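Long-range contact in TRAP dicarboxylate transporter, DctP subunit (Chromohalobacter salexigens, PDB 4P1L), which binds D-glucuronate and probably delivers it to a TRAP permease for import into the cytoplasm: residues 25-38 against 78-90. Numbering follows the deposited sequence.
Sequences SWRGWNIHPPSYPN and RSGALDFANFNMG. With BDP (beta-D-glucopyranuronic acid), chain C.
Parallel strands 26-29 and 84-88 lie side by side in a five-stranded mixed sheet, both leading at their C-terminal ends toward the glucuronate pocket, and pair Gly28 with Phe84 and Trp29 with Ala85. Asn86 N donates to Trp29 O (3.2 Å, 171° at the hydrogen), while Trp29 N to Phe84 O is weak. Before the paired residues, Asp83 folds back on strand 26-29: its OD2 takes Arg27 N through the anti lone pair (2.8 Å), and Arg27 O accepts both Asp83 N and Phe84 N. Asp83 CB sits over a face of the Trp26 five-membered ring, 3.8 Å from the centroid. With CG anti to the carbonyl carbon (chi1 -59°), the carboxylate reaches Arg27 N and lies 11° from the Trp26 ring plane; OD1 bonds Ser242. Replacing Asp83 by an alanine would probably leave Arg27 N and Ser242 OG without this partner. Gly28 CA sits over the centre of the Phe84 ring, 3.4 Å from its centroid, where a side chain would clash. Farther on, His32 NE2 donates directly to glucuronate O2 (2.8 Å). Asn38 ND2 donates to Asn86 OD1 (2.8 Å), and Asn86 ND2 bonds sugar-binding Glu234, probably helping to position that carboxylate from the second shell.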
loop_
_atom_site.group_PDB
_atom_site.type_symbol
_atom_site.label_atom_id
_atom_site.label_comp_id
_atom_site.label_asym_id
_atom_site.label_seq_id
_atom_site.Cartn_x
_atom_site.Cartn_y
_atom_site.Cartn_z
ATOM N N SER A 25 -0.833 15.774 -22.742
ATOM C CA SER A 25 -1.842 15.036 -21.987
ATOM C C SER A 25 -1.360 13.720 -21.328
ATOM O O SER A 25 -0.923 12.791 -22.007
ATOM C CB SER A 25 -3.028 14.717 -22.886
ATOM O OG SER A 25 -4.068 14.170 -22.113
ATOM N N TRP A 26 -1.477 13.643 -20.006
ATOM C CA TRP A 26 -1.113 12.443 -19.248
ATOM C C TRP A 26 -2.352 11.894 -18.551
ATOM O O TRP A 26 -3.150 12.674 -18.030
ATOM C CB TRP A 26 -0.098 12.793 -18.157
ATOM C CG TRP A 26 1.329 12.688 -18.566
ATOM C CD1 TRP A 26 1.824 12.538 -19.823
ATOM C CD2 TRP A 26 2.466 12.709 -17.681
ATOM N NE1 TRP A 26 3.207 12.482 -19.787
ATOM C CE2 TRP A 26 3.626 12.582 -18.486
ATOM C CE3 TRP A 26 2.612 12.841 -16.294
ATOM C CZ2 TRP A 26 4.921 12.565 -17.942
ATOM C CZ3 TRP A 26 3.900 12.823 -15.756
ATOM C CH2 TRP A 26 5.034 12.686 -16.577
ATOM N N ARG A 27 -2.511 10.574 -18.520
ATOM C CA ARG A 27 -3.553 9.961 -17.695
ATOM C C ARG A 27 -2.918 9.222 -16.522
ATOM O O ARG A 27 -1.943 8.482 -16.681
ATOM C CB ARG A 27 -4.391 8.945 -18.467
ATOM C CG ARG A 27 -4.886 9.420 -19.791
ATOM C CD ARG A 27 -4.886 8.242 -20.723
ATOM N NE ARG A 27 -6.175 7.580 -20.738
ATOM C CZ ARG A 27 -6.358 6.292 -21.011
ATOM N NH1 ARG A 27 -5.326 5.488 -21.256
ATOM N NH2 ARG A 27 -7.588 5.805 -21.017
ATOM N N GLY A 28 -3.516 9.424 -15.361
ATOM C CA GLY A 28 -3.016 8.827 -14.142
ATOM C C GLY A 28 -4.084 8.033 -13.427
ATOM O O GLY A 28 -5.294 8.244 -13.617
ATOM N N TRP A 29 -3.614 7.133 -12.567
ATOM C CA TRP A 29 -4.474 6.126 -11.952
ATOM C C TRP A 29 -4.417 6.221 -10.436
ATOM O O TRP A 29 -3.339 6.351 -9.839
ATOM C CB TRP A 29 -3.994 4.739 -12.392
ATOM C CG TRP A 29 -4.813 3.561 -11.908
ATOM C CD1 TRP A 29 -5.842 2.956 -12.572
ATOM C CD2 TRP A 29 -4.653 2.845 -10.686
ATOM N NE1 TRP A 29 -6.343 1.917 -11.837
ATOM C CE2 TRP A 29 -5.637 1.829 -10.667
ATOM C CE3 TRP A 29 -3.791 2.966 -9.587
ATOM C CZ2 TRP A 29 -5.775 0.941 -9.608
ATOM C CZ3 TRP A 29 -3.937 2.069 -8.527
ATOM C CH2 TRP A 29 -4.909 1.068 -8.558
ATOM N N ASN A 30 -5.587 6.159 -9.815
ATOM C CA ASN A 30 -5.719 6.033 -8.365
ATOM C C ASN A 30 -6.880 5.089 -8.092
ATOM O O ASN A 30 -7.917 5.204 -8.739
ATOM C CB ASN A 30 -5.987 7.421 -7.782
ATOM C CG ASN A 30 -6.232 7.413 -6.316
ATOM O OD1 ASN A 30 -5.721 6.553 -5.572
ATOM N ND2 ASN A 30 -6.942 8.438 -5.852
ATOM N N ILE A 31 -6.702 4.143 -7.169
ATOM C CA ILE A 31 -7.771 3.218 -6.829
ATOM C C ILE A 31 -8.827 3.867 -5.903
ATOM O O ILE A 31 -9.994 3.426 -5.868
ATOM C CB ILE A 31 -7.201 1.912 -6.173
ATOM C CG1 ILE A 31 -8.276 0.831 -6.050
ATOM C CG2 ILE A 31 -6.594 2.170 -4.775
ATOM C CD1 ILE A 31 -7.713 -0.591 -5.874
ATOM N N HIS A 32 -8.410 4.891 -5.147
ATOM C CA HIS A 32 -9.246 5.473 -4.079
ATOM C C HIS A 32 -10.147 6.590 -4.627
ATOM O O HIS A 32 -9.967 7.051 -5.758
ATOM C CB HIS A 32 -8.370 6.046 -2.959
ATOM C CG HIS A 32 -7.508 5.018 -2.277
ATOM N ND1 HIS A 32 -8.010 4.129 -1.353
ATOM C CD2 HIS A 32 -6.183 4.739 -2.388
ATOM C CE1 HIS A 32 -7.036 3.334 -0.930
ATOM N NE2 HIS A 32 -5.919 3.688 -1.543
ATOM N N PRO A 33 -11.129 7.018 -3.821
ATOM C CA PRO A 33 -11.928 8.188 -4.230
ATOM C C PRO A 33 -11.072 9.460 -4.299
ATOM O O PRO A 33 -10.014 9.520 -3.649
ATOM C CB PRO A 33 -12.970 8.308 -3.118
ATOM C CG PRO A 33 -13.007 6.952 -2.453
ATOM C CD PRO A 33 -11.621 6.405 -2.570
ATOM N N PRO A 34 -11.527 10.478 -5.049
ATOM C CA PRO A 34 -10.799 11.737 -5.154
ATOM C C PRO A 34 -10.519 12.365 -3.783
ATOM O O PRO A 34 -9.490 12.988 -3.656
ATOM C CB PRO A 34 -11.740 12.649 -5.975
ATOM C CG PRO A 34 -12.736 11.737 -6.622
ATOM C CD PRO A 34 -12.770 10.457 -5.844
ATOM N N SER A 35 -11.414 12.210 -2.802
ATOM C CA SER A 35 -11.249 12.889 -1.519
ATOM C C SER A 35 -10.365 12.132 -0.512
ATOM O O SER A 35 -10.071 12.627 0.582
ATOM C CB SER A 35 -12.621 13.150 -0.895
ATOM O OG SER A 35 -13.204 11.910 -0.525
ATOM N N TYR A 36 -9.947 10.930 -0.870
ATOM C CA TYR A 36 -9.018 10.178 -0.043
ATOM C C TYR A 36 -7.683 10.940 -0.002
ATOM O O TYR A 36 -7.362 11.634 -0.941
ATOM C CB TYR A 36 -8.838 8.826 -0.705
ATOM C CG TYR A 36 -8.214 7.749 0.143
ATOM C CD1 TYR A 36 -8.966 7.077 1.082
ATOM C CD2 TYR A 36 -6.898 7.360 -0.060
ATOM C CE1 TYR A 36 -8.416 6.048 1.842
ATOM C CE2 TYR A 36 -6.313 6.309 0.691
ATOM C CZ TYR A 36 -7.102 5.662 1.635
ATOM O OH TYR A 36 -6.600 4.640 2.403
ATOM N N PRO A 37 -6.893 10.797 1.075
ATOM C CA PRO A 37 -5.634 11.549 1.100
ATOM C C PRO A 37 -4.799 11.391 -0.167
ATOM O O PRO A 37 -4.281 12.396 -0.667
ATOM C CB PRO A 37 -4.915 10.959 2.305
ATOM C CG PRO A 37 -6.048 10.629 3.240
ATOM C CD PRO A 37 -7.141 10.113 2.356
ATOM N N ASN A 38 -4.650 10.152 -0.653
ATOM C CA ASN A 38 -3.905 9.911 -1.888
ATOM C C ASN A 38 -4.511 10.655 -3.074
ATOM O O ASN A 38 -3.784 11.131 -3.961
ATOM C CB ASN A 38 -3.877 8.421 -2.230
ATOM C CG ASN A 38 -3.212 7.573 -1.146
ATOM O OD1 ASN A 38 -3.263 7.880 0.050
ATOM N ND2 ASN A 38 -2.599 6.492 -1.573
ATOM N N ARG A 78 3.427 0.163 -17.065
ATOM C CA ARG A 78 4.705 -0.354 -17.576
ATOM C C ARG A 78 4.827 -0.231 -19.088
ATOM O O ARG A 78 5.918 -0.032 -19.605
ATOM C CB ARG A 78 4.899 -1.810 -17.183
ATOM C CG ARG A 78 5.089 -1.988 -15.678
ATOM C CD ARG A 78 5.223 -3.445 -15.312
ATOM N NE ARG A 78 6.404 -4.059 -15.902
ATOM C CZ ARG A 78 6.514 -5.358 -16.170
ATOM N NH1 ARG A 78 5.520 -6.192 -15.890
ATOM N NH2 ARG A 78 7.622 -5.825 -16.711
ATOM N N SER A 79 3.714 -0.373 -19.797
ATOM C CA SER A 79 3.756 -0.403 -21.247
ATOM C C SER A 79 3.541 1.002 -21.809
ATOM O O SER A 79 3.664 1.218 -23.002
ATOM C CB SER A 79 2.720 -1.398 -21.796
ATOM O OG SER A 79 1.403 -0.922 -21.652
ATOM N N GLY A 80 3.212 1.956 -20.938
ATOM C CA GLY A 80 3.073 3.340 -21.345
ATOM C C GLY A 80 1.678 3.697 -21.816
ATOM O O GLY A 80 1.467 4.804 -22.297
ATOM N N ALA A 81 0.733 2.768 -21.693
ATOM C CA ALA A 81 -0.666 3.051 -22.019
ATOM C C ALA A 81 -1.269 4.024 -21.000
ATOM O O ALA A 81 -2.097 4.870 -21.353
ATOM C CB ALA A 81 -1.473 1.769 -22.075
ATOM N N LEU A 82 -0.869 3.877 -19.735
ATOM C CA LEU A 82 -1.109 4.896 -18.707
ATOM C C LEU A 82 0.198 5.607 -18.412
ATOM O O LEU A 82 1.275 5.009 -18.504
ATOM C CB LEU A 82 -1.644 4.283 -17.416
ATOM C CG LEU A 82 -3.019 3.617 -17.494
ATOM C CD1 LEU A 82 -3.300 2.903 -16.169
ATOM C CD2 LEU A 82 -4.092 4.640 -17.772
ATOM N N ASP A 83 0.111 6.883 -18.054
ATOM C CA ASP A 83 1.311 7.701 -17.891
ATOM C C ASP A 83 1.851 7.790 -16.469
ATOM O O ASP A 83 3.070 7.808 -16.259
ATOM C CB ASP A 83 1.045 9.111 -18.415
ATOM C CG ASP A 83 0.660 9.118 -19.875
ATOM O OD1 ASP A 83 1.553 8.871 -20.723
ATOM O OD2 ASP A 83 -0.523 9.411 -20.159
ATOM N N PHE A 84 0.962 7.864 -15.487
ATOM C CA PHE A 84 1.411 7.900 -14.103
ATOM C C PHE A 84 0.399 7.223 -13.171
ATOM O O PHE A 84 -0.720 6.929 -13.569
ATOM C CB PHE A 84 1.726 9.344 -13.673
ATOM C CG PHE A 84 0.507 10.249 -13.519
ATOM C CD1 PHE A 84 -0.126 10.794 -14.624
ATOM C CD2 PHE A 84 0.030 10.590 -12.254
ATOM C CE1 PHE A 84 -1.218 11.638 -14.490
ATOM C CE2 PHE A 84 -1.050 11.433 -12.114
ATOM C CZ PHE A 84 -1.685 11.960 -13.235
ATOM N N ALA A 85 0.801 6.963 -11.930
ATOM C CA ALA A 85 -0.065 6.265 -11.021
ATOM C C ALA A 85 0.494 6.277 -9.598
ATOM O O ALA A 85 1.701 6.461 -9.375
ATOM C CB ALA A 85 -0.261 4.854 -11.490
ATOM N N ASN A 86 -0.422 6.076 -8.664
ATOM C CA ASN A 86 -0.143 5.783 -7.263
ATOM C C ASN A 86 -0.421 4.296 -7.083
ATOM O O ASN A 86 -1.562 3.851 -7.157
ATOM C CB ASN A 86 -1.036 6.691 -6.401
ATOM C CG ASN A 86 -1.178 6.251 -4.953
ATOM O OD1 ASN A 86 -2.222 6.468 -4.361
ATOM N ND2 ASN A 86 -0.138 5.641 -4.375
ATOM N N PHE A 87 0.647 3.514 -6.917
ATOM C CA PHE A 87 0.497 2.100 -6.658
ATOM C C PHE A 87 0.935 1.751 -5.240
ATOM O O PHE A 87 1.978 2.221 -4.780
ATOM C CB PHE A 87 1.355 1.268 -7.612
ATOM C CG PHE A 87 0.949 1.359 -9.047
ATOM C CD1 PHE A 87 -0.373 1.192 -9.422
ATOM C CD2 PHE A 87 1.890 1.617 -10.026
ATOM C CE1 PHE A 87 -0.753 1.274 -10.735
ATOM C CE2 PHE A 87 1.512 1.684 -11.368
ATOM C CZ PHE A 87 0.175 1.512 -11.709
ATOM N N ASN A 88 0.161 0.893 -4.591
ATOM C CA ASN A 88 0.623 0.192 -3.398
ATOM C C ASN A 88 1.707 -0.839 -3.785
ATOM O O ASN A 88 1.607 -1.530 -4.823
ATOM C CB ASN A 88 -0.555 -0.478 -2.706
ATOM C CG ASN A 88 -0.195 -1.050 -1.343
ATOM O OD1 ASN A 88 0.295 -2.178 -1.249
ATOM N ND2 ASN A 88 -0.447 -0.291 -0.293
HETATM N N MSE A 89 2.752 -0.915 -2.968
HETATM C CA MSE A 89 3.876 -1.813 -3.263
HETATM C C MSE A 89 3.575 -3.283 -3.063
HETATM O O MSE A 89 4.329 -4.143 -3.534
HETATM C CB MSE A 89 5.112 -1.430 -2.452
HETATM C CG MSE A 89 5.733 -0.111 -2.848
HETATM SE SE MSE A 89 6.426 -0.063 -4.720
HETATM C CE MSE A 89 8.246 -0.643 -4.311
ATOM N N GLY A 90 2.480 -3.595 -2.366
ATOM C CA GLY A 90 2.047 -4.980 -2.216
ATOM C C GLY A 90 1.822 -5.711 -3.530
ATOM O O GLY A 90 2.445 -6.753 -3.786
HETATM C C1 BDP C . -5.091 0.141 0.448
HETATM C C2 BDP C . -4.135 0.586 -0.649
HETATM C C3 BDP C . -4.762 0.346 -1.969
HETATM C C4 BDP C . -5.056 -1.117 -2.069
HETATM C C5 BDP C . -5.987 -1.574 -0.916
HETATM C C6 BDP C . -6.283 -3.072 -0.947
HETATM O O2 BDP C . -3.923 1.975 -0.455
HETATM O O3 BDP C . -3.701 0.667 -3.013
HETATM O O4 BDP C . -5.672 -1.418 -3.334
HETATM O O5 BDP C . -5.391 -1.257 0.304
HETATM O O6A BDP C . -6.428 -3.647 0.180
HETATM O O1 BDP C . -4.494 0.316 1.685
HETATM O O6B BDP C . -6.448 -3.648 -2.042
HETATM O O HOH W 1 -1.398 9.796 -22.821
HETATM O O HOH W 2 -4.012 4.291 -5.860
#